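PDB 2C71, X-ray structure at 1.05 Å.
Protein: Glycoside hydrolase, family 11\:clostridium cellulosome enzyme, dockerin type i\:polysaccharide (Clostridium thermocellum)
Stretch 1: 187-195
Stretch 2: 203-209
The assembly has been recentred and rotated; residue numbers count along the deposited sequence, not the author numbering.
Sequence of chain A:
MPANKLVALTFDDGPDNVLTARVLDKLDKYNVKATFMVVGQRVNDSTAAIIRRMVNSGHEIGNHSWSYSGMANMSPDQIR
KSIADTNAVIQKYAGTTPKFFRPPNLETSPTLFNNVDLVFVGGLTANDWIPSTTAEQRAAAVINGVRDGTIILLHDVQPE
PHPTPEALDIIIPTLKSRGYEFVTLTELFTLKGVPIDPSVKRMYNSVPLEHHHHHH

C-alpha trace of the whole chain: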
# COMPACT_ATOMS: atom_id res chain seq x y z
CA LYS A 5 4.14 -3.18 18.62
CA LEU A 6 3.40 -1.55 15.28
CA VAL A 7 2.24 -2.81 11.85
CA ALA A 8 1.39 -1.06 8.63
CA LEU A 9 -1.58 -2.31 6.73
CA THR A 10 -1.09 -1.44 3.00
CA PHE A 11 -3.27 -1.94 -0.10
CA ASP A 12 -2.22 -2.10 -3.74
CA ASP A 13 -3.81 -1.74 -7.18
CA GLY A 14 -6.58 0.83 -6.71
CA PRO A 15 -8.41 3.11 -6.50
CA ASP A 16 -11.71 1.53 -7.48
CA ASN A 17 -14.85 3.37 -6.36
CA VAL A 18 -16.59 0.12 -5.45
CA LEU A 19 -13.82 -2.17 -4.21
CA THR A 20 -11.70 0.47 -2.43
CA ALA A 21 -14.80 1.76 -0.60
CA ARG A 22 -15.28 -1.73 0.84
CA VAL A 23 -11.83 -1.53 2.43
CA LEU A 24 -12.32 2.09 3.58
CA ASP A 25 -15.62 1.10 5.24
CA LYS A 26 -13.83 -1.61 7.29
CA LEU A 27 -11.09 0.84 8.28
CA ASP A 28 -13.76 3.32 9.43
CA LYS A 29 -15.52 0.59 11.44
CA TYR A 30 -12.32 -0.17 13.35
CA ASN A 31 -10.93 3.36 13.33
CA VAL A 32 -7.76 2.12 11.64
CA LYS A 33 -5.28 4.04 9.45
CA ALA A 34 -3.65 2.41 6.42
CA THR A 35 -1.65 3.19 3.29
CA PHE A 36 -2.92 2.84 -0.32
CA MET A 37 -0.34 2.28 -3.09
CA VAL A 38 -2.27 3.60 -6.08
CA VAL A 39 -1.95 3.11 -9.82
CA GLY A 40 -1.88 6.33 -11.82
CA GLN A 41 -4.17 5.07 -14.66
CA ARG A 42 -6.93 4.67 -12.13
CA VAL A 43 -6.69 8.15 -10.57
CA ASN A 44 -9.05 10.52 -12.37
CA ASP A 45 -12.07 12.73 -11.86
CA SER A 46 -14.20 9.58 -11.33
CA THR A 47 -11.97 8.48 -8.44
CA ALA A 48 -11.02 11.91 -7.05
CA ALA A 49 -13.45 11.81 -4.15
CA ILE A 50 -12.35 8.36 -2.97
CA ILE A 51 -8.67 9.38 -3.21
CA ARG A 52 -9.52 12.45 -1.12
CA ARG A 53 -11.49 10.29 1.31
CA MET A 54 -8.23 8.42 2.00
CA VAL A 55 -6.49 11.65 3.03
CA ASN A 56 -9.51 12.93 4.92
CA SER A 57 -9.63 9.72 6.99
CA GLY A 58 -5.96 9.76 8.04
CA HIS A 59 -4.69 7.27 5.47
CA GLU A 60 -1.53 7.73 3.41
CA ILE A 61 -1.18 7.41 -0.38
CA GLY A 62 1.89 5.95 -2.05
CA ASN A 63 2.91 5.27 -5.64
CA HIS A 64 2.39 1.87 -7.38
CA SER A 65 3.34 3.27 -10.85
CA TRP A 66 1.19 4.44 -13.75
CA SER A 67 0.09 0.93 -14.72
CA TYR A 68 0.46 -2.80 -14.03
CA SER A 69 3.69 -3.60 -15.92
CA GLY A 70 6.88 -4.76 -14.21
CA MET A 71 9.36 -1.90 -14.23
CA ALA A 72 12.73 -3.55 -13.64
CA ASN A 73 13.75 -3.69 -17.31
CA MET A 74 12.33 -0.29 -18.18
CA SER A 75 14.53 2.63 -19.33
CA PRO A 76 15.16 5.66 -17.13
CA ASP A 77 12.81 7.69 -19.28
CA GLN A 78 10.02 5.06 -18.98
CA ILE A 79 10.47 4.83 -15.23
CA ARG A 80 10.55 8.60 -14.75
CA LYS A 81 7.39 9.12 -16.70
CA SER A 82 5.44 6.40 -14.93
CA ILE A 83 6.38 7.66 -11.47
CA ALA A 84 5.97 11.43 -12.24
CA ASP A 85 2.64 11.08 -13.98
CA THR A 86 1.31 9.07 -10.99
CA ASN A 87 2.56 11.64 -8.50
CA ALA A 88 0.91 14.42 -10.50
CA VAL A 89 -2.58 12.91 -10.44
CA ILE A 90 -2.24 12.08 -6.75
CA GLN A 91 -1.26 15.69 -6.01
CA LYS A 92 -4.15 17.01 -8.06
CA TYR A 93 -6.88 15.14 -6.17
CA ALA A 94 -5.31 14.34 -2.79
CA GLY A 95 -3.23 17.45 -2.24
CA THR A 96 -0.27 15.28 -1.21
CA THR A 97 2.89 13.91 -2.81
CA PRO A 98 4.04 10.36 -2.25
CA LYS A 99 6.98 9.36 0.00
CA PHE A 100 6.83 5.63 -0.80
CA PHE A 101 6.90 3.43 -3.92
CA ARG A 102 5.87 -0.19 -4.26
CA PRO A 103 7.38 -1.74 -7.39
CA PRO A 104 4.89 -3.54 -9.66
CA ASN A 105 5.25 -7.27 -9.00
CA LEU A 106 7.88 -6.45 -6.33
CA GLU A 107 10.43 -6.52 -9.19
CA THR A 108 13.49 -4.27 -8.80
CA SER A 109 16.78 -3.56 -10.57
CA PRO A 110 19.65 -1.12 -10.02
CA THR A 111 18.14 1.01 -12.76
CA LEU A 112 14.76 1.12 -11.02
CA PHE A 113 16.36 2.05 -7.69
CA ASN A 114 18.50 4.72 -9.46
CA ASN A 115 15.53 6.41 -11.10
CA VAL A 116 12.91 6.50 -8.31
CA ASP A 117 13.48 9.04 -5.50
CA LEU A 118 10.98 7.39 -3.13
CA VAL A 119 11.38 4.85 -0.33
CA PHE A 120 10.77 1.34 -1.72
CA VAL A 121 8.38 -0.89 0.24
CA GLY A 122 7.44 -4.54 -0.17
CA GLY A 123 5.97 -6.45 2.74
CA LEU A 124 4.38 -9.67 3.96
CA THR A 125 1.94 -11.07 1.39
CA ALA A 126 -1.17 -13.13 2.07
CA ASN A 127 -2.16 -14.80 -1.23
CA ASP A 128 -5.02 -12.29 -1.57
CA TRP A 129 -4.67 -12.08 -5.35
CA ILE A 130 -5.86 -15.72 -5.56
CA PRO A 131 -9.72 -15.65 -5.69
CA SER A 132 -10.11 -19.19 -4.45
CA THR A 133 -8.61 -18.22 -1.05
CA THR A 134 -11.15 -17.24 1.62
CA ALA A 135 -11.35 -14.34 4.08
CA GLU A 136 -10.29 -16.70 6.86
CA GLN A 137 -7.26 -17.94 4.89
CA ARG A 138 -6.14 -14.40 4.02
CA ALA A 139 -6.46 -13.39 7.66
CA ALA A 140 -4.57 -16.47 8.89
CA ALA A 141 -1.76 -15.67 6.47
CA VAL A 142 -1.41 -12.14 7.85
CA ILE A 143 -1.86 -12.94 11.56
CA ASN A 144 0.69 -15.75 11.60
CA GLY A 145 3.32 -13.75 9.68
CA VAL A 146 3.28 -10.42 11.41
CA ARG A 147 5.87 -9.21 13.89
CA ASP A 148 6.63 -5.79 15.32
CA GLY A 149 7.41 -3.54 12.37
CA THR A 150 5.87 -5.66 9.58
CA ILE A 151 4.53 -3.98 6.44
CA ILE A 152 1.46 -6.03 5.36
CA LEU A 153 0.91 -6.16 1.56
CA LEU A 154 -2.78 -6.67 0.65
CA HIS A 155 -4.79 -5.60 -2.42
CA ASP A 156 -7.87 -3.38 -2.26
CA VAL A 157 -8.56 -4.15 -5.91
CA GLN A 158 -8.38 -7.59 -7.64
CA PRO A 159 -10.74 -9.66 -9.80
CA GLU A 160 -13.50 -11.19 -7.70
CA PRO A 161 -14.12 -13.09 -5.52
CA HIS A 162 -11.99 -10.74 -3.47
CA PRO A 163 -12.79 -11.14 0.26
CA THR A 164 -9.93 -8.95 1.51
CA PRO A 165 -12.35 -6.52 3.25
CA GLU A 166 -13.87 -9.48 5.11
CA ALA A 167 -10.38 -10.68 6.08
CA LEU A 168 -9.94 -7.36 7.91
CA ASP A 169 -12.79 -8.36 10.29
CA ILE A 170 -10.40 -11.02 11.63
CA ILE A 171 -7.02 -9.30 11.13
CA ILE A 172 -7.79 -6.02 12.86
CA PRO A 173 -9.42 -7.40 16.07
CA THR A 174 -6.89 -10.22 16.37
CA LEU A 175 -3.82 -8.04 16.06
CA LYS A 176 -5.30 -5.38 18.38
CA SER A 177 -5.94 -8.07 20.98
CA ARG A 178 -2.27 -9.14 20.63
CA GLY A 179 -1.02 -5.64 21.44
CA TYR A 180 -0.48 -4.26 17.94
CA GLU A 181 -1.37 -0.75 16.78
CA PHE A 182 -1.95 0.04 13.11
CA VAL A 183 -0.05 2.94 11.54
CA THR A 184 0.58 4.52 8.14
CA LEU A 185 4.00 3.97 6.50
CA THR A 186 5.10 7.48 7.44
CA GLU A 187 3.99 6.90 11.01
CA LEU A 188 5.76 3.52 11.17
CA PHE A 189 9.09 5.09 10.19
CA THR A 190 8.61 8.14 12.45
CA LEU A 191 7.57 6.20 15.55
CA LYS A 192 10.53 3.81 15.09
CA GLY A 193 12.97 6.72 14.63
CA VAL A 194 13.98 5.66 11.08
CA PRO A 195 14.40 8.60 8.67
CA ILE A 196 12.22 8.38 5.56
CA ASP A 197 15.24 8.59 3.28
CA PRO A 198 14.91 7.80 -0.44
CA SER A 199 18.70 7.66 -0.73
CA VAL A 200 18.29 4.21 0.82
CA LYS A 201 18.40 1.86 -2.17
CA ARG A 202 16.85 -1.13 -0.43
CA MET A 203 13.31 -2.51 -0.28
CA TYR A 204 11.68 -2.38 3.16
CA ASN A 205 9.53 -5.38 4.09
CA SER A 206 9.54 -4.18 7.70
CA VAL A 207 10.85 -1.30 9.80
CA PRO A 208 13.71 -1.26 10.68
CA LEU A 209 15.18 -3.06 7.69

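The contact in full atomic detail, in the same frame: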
# COMPACT_ATOMS: atom_id res chain seq x y z
N GLU A 187 4.03 7.03 9.57
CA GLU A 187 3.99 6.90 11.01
C GLU A 187 4.90 5.77 11.50
O GLU A 187 5.57 5.89 12.54
CB GLU A 187 2.57 6.68 11.47
CG GLU A 187 1.66 7.87 11.40
CD GLU A 187 0.15 7.57 11.48
OE1 GLU A 187 -0.30 6.36 11.55
OE2 GLU A 187 -0.66 8.59 11.44
N LEU A 188 4.92 4.64 10.78
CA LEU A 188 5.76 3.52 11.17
C LEU A 188 7.23 3.94 11.24
O LEU A 188 7.93 3.68 12.22
CB LEU A 188 5.58 2.38 10.17
CG LEU A 188 6.42 1.14 10.45
CD1 LEU A 188 6.14 0.58 11.85
CD2 LEU A 188 6.20 0.04 9.37
N PHE A 189 7.72 4.59 10.19
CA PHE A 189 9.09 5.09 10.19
C PHE A 189 9.31 6.06 11.35
O PHE A 189 10.28 5.98 12.10
CB PHE A 189 9.43 5.76 8.88
CG PHE A 189 9.85 4.78 7.77
CD1 PHE A 189 8.94 3.93 7.18
CD2 PHE A 189 11.16 4.74 7.36
CE1 PHE A 189 9.39 3.04 6.15
CE2 PHE A 189 11.59 3.90 6.36
CZ PHE A 189 10.71 3.05 5.79
N THR A 190 8.42 7.05 11.47
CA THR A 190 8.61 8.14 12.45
C THR A 190 8.64 7.57 13.88
O THR A 190 9.49 7.93 14.69
CB THR A 190 7.53 9.18 12.24
OG1 THR A 190 7.54 9.71 10.90
CG2 THR A 190 7.70 10.35 13.16
N LEU A 191 7.69 6.72 14.19
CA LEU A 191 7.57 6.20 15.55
C LEU A 191 8.71 5.28 15.92
O LEU A 191 9.03 5.08 17.12
CB LEU A 191 6.24 5.45 15.74
CG LEU A 191 5.01 6.33 15.71
CD1 LEU A 191 3.76 5.48 15.45
CD2 LEU A 191 4.84 7.11 17.01
N LYS A 192 9.35 4.67 14.93
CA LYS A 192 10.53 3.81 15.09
C LYS A 192 11.84 4.60 15.01
O LYS A 192 12.91 4.03 15.22
CB LYS A 192 10.53 2.71 14.01
CG LYS A 192 9.41 1.73 14.05
CD LYS A 192 9.51 0.80 15.15
CE LYS A 192 8.50 -0.39 15.02
NZ LYS A 192 8.60 -1.12 16.29
N GLY A 193 11.78 5.89 14.71
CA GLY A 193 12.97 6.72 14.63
C GLY A 193 13.83 6.45 13.40
O GLY A 193 15.04 6.73 13.42
N VAL A 194 13.24 5.96 12.32
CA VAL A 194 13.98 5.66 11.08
C VAL A 194 13.67 6.77 10.09
O VAL A 194 12.51 6.98 9.73
CB VAL A 194 13.54 4.32 10.48
CG1 VAL A 194 14.27 4.06 9.16
CG2 VAL A 194 13.80 3.22 11.51
N PRO A 195 14.67 7.55 9.65
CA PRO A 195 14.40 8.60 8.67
C PRO A 195 13.78 8.02 7.41
O PRO A 195 14.15 6.93 6.97
CB PRO A 195 15.81 9.17 8.36
CG PRO A 195 16.56 8.88 9.63
CD PRO A 195 16.08 7.54 10.08
N MET A 203 14.76 -2.33 -0.46
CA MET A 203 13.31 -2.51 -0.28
C MET A 203 12.99 -2.89 1.16
O MET A 203 13.54 -3.85 1.71
CB MET A 203 12.67 -3.52 -1.26
CG MET A 203 11.10 -3.46 -1.28
SD MET A 203 10.38 -3.85 -2.84
CE MET A 203 11.11 -5.44 -3.19
N TYR A 204 12.11 -2.12 1.78
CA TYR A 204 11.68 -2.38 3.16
C TYR A 204 10.51 -3.32 3.16
O TYR A 204 9.43 -3.02 2.61
CB TYR A 204 11.23 -1.11 3.84
CG TYR A 204 12.32 -0.13 4.14
CD1 TYR A 204 12.84 0.72 3.17
CD2 TYR A 204 12.84 -0.02 5.45
CE1 TYR A 204 13.81 1.65 3.45
CE2 TYR A 204 13.79 0.93 5.74
CZ TYR A 204 14.30 1.74 4.73
OH TYR A 204 15.28 2.69 5.02
N ASN A 205 10.65 -4.49 3.79
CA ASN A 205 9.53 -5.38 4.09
C ASN A 205 9.03 -5.19 5.52
O ASN A 205 7.96 -5.67 5.89
CB ASN A 205 9.91 -6.84 3.86
CG ASN A 205 10.33 -7.09 2.45
OD1 ASN A 205 9.55 -6.77 1.51
ND2 ASN A 205 11.48 -7.64 2.25
N SER A 206 9.79 -4.45 6.32
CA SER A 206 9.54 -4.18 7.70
C SER A 206 10.38 -2.97 8.07
O SER A 206 11.28 -2.58 7.32
CB SER A 206 9.98 -5.32 8.56
OG SER A 206 11.33 -5.64 8.40
N VAL A 207 10.07 -2.41 9.24
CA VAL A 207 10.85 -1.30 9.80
C VAL A 207 11.24 -1.64 11.21
O VAL A 207 10.38 -1.95 12.01
CB VAL A 207 10.06 0.02 9.77
CG1 VAL A 207 10.90 1.16 10.37
CG2 VAL A 207 9.59 0.38 8.34
N PRO A 208 12.56 -1.56 11.54
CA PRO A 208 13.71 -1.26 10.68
C PRO A 208 13.94 -2.36 9.66
O PRO A 208 13.36 -3.47 9.75
CB PRO A 208 14.88 -1.08 11.67
CG PRO A 208 14.50 -1.74 12.84
CD PRO A 208 13.00 -1.80 12.94
N LEU A 209 14.77 -2.05 8.67
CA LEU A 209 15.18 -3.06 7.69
C LEU A 209 15.60 -4.40 8.26
O LEU A 209 16.06 -4.41 9.44
CB LEU A 209 16.40 -2.55 6.92
CG LEU A 209 16.07 -1.67 5.75
CD1 LEU A 209 17.33 -0.93 5.23
CD2 LEU A 209 15.36 -2.48 4.65
O HOH W 1 10.41 -3.21 14.51
O HOH W 2 14.90 5.27 4.24

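No direct hydrogen bond joins these two stretches; one valine does most of the work, and the polar links that exist run through water. Val207, in an extended segment with no regular secondary structure, loses 113 Å² to the helix end opposite it, far more than any other residue in a contact that buries 333 Å² in all.

The rule here is a branched side chain with each arm used. Val207 points its CA-to-CB bond toward the helix with chi1 at t, which sends CG2 into a pocket between Leu188 and Phe189. Val207 CG2 lies 3.6 Å from Leu188 CD2 and 3.5 Å from Phe189 CE1, and sits over one face of the Phe189 ring, 3.9 Å from its centroid, as a CH-pi contact. The other methyl, Val207 CG1, lies 3.7 Å from CG2 of Val194, in the loop past the helix, and 4.0 Å from Lys192 CB in the last turn. A beta-branched residue suits this place because two methyls on one carbon reach separate neighbours, and its phi/psi of -128/127 is the extended backbone that valine favours.

Phe189 carries the contact on to Tyr204. Its CA-to-CB bond points sideways, but with chi1 at m the ring end comes nearer, and its edge meets the face of Tyr204 with centroids 4.9 Å apart and planes at 62°; Phe189 CZ approaches Tyr204 CE2 to 3.7 Å. Phenylalanine thus offers a face to the valine and an edge to the tyrosine. Tyr204 is buried, and its hydroxyl is paired by a water that donates to Pro195 O at 3.3 Å and accepts from Tyr204 OH at 2.7 Å, bridging the stretches.

The helix end makes room for Val194. Gly193 leaves helical geometry with positive phi, 73°, which glycine tolerates easily, and the Schellman motif closes with Gly193 N to Thr190 O at 3.1 Å and Val194 N to Phe189 O at 3.0 Å. The chain then turns so that Val194 points toward the second stretch, where Val194 CG2 also comes within 4.4 Å of Pro208 CB. Pro208 follows a cis peptide bond; its CA-to-CB bond points sideways, and the exposed residue makes only this loose contact with Val194.

Lys192 borders the apolar patch with its aliphatic portion, through the CB contact with Val207 CG1. Lys192 NZ is hydrogen-bonded elsewhere in the structure and also gives a weak bond to a second bridging water at 3.3 Å, which donates to Val207 O at 2.8 Å, so the carbonyl of the packed valine is not left unpaired.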